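Local coordinates for protein arginyl-trna synthetase (Thermus thermophilus, PDB 1IQ0) that probably attaches L-arginine to its cognate tRNA at the expense of ATP, as a monomeric aminoacyl-tRNA synthetase of class I, at residues L505-L509 with L535-W539. Numbering follows the deposited sequence.
Sequences LALDL and LAASW
Leu535 reaches between Leu505 and Leu509, and these three leucines form the apolar centre at which two helices meet. CD2 of Leu535 lies 4.0 Å from CD2 of Leu509, the two side chains running obliquely across one another, while the other methyl of Leu535, CD1, rests against CB of Asp508 at 3.9 Å and has CD1 of Leu505 as a looser neighbour. With CG of Leu535 anti to the backbone N (chi1 -175°), the isobutyl group is carried from the side of its helix toward Leu505 and Leu509. Further along, CD2 of Leu505 comes up to the edge of the Trp539 indole, near the ring plane, 4.3 Å from CE3; Trp539 also touches Ala476, Ala480 and Ile483 of helix 470-487, and Leu509 packs on helix 562-583. The axes of 505-509 and 535-539 approach to 9.9 Å and run nearly antiparallel, at 166°; the segments belong to helices 500-509 and 525-544, within the mostly helical bundle of the DALR anticodon-binding domain of this synthetase. Toward the more open side the packing turns polar. Ser538 has OG anti to its own N (chi1 178°), which carries the hydroxyl across the interface, where OG of Ser538 donates a 2.6 Å hydrogen bond to OD2 of Asp508, received on the anti lone pair, away from OD1. OG of Ser538 also has CD1 of Leu505 beside it, at 3.4 Å, on the border between the two zones. OD1 of Asp508 forms a salt bridge with Arg27, so the carboxylate is gripped through both oxygens and its rotation is probably fixed. With an alanine in place of Asp508, the Ser538 hydroxyl would probably lose this acceptor and the Arg27 charge this carboxylate mate.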
loop_
_atom_site.group_PDB
_atom_site.type_symbol
_atom_site.label_atom_id
_atom_site.label_comp_id
_atom_site.label_asym_id
_atom_site.label_seq_id
_atom_site.Cartn_x
_atom_site.Cartn_y
_atom_site.Cartn_z
ATOM N N LEU A 505 22.973 -5.317 15.747
ATOM C CA LEU A 505 21.619 -4.779 15.818
ATOM C C LEU A 505 21.535 -3.392 15.179
ATOM O O LEU A 505 20.600 -3.096 14.442
ATOM C CB LEU A 505 21.145 -4.697 17.270
ATOM C CG LEU A 505 19.759 -4.072 17.480
ATOM C CD1 LEU A 505 18.709 -4.830 16.659
ATOM C CD2 LEU A 505 19.406 -4.116 18.954
ATOM N N ALA A 506 22.511 -2.542 15.475
ATOM C CA ALA A 506 22.539 -1.199 14.914
ATOM C C ALA A 506 22.531 -1.271 13.383
ATOM O O ALA A 506 21.844 -0.495 12.719
ATOM C CB ALA A 506 23.778 -0.466 15.403
ATOM N N LEU A 507 23.290 -2.218 12.831
ATOM C CA LEU A 507 23.372 -2.393 11.386
ATOM C C LEU A 507 22.009 -2.736 10.777
ATOM O O LEU A 507 21.661 -2.230 9.703
ATOM C CB LEU A 507 24.396 -3.472 11.051
ATOM C CG LEU A 507 24.823 -3.683 9.597
ATOM C CD1 LEU A 507 25.225 -2.362 8.939
ATOM C CD2 LEU A 507 25.996 -4.668 9.593
ATOM N N ASP A 508 21.227 -3.584 11.443
ATOM C CA ASP A 508 19.905 -3.907 10.906
ATOM C C ASP A 508 19.039 -2.654 10.915
ATOM O O ASP A 508 18.186 -2.472 10.047
ATOM C CB ASP A 508 19.237 -5.014 11.711
ATOM C CG ASP A 508 19.888 -6.355 11.475
ATOM O OD1 ASP A 508 20.370 -6.575 10.344
ATOM O OD2 ASP A 508 19.914 -7.181 12.408
ATOM N N LEU A 509 19.275 -1.781 11.890
ATOM C CA LEU A 509 18.530 -0.536 11.984
ATOM C C LEU A 509 18.861 0.414 10.824
ATOM O O LEU A 509 18.031 1.238 10.436
ATOM C CB LEU A 509 18.824 0.148 13.318
ATOM C CG LEU A 509 18.056 -0.420 14.515
ATOM C CD1 LEU A 509 18.648 0.105 15.818
ATOM C CD2 LEU A 509 16.586 -0.033 14.391
ATOM N N LEU A 535 13.753 -7.192 11.458
ATOM C CA LEU A 535 14.211 -6.349 12.550
ATOM C C LEU A 535 13.708 -6.890 13.886
ATOM O O LEU A 535 14.440 -6.897 14.877
ATOM C CB LEU A 535 13.742 -4.908 12.361
ATOM C CG LEU A 535 14.288 -3.934 13.418
ATOM C CD1 LEU A 535 15.835 -3.918 13.376
ATOM C CD2 LEU A 535 13.733 -2.546 13.162
ATOM N N ALA A 536 12.460 -7.346 13.908
ATOM C CA ALA A 536 11.889 -7.891 15.126
ATOM C C ALA A 536 12.643 -9.163 15.507
ATOM O O ALA A 536 12.856 -9.435 16.692
ATOM C CB ALA A 536 10.408 -8.181 14.931
ATOM N N ALA A 537 13.059 -9.932 14.504
ATOM C CA ALA A 537 13.807 -11.165 14.746
ATOM C C ALA A 537 15.184 -10.821 15.314
ATOM O O ALA A 537 15.695 -11.510 16.201
ATOM C CB ALA A 537 13.969 -11.964 13.442
ATOM N N SER A 538 15.783 -9.760 14.778
ATOM C CA SER A 538 17.096 -9.299 15.220
ATOM C C SER A 538 17.002 -8.793 16.662
ATOM O O SER A 538 17.883 -9.048 17.481
ATOM C CB SER A 538 17.586 -8.177 14.301
ATOM O OG SER A 538 18.837 -7.670 14.724
ATOM N N TRP A 539 15.933 -8.067 16.965
ATOM C CA TRP A 539 15.729 -7.559 18.314
ATOM C C TRP A 539 15.556 -8.719 19.303
ATOM O O TRP A 539 16.134 -8.709 20.382
ATOM C CB TRP A 539 14.501 -6.649 18.358
ATOM C CG TRP A 539 13.937 -6.472 19.728
ATOM C CD1 TRP A 539 12.749 -6.963 20.193
ATOM C CD2 TRP A 539 14.547 -5.791 20.830
ATOM N NE1 TRP A 539 12.580 -6.631 21.516
ATOM C CE2 TRP A 539 13.670 -5.912 21.934
ATOM C CE3 TRP A 539 15.748 -5.094 20.994
ATOM C CZ2 TRP A 539 13.959 -5.358 23.188
ATOM C CZ3 TRP A 539 16.037 -4.540 22.247
ATOM C CH2 TRP A 539 15.143 -4.679 23.324
#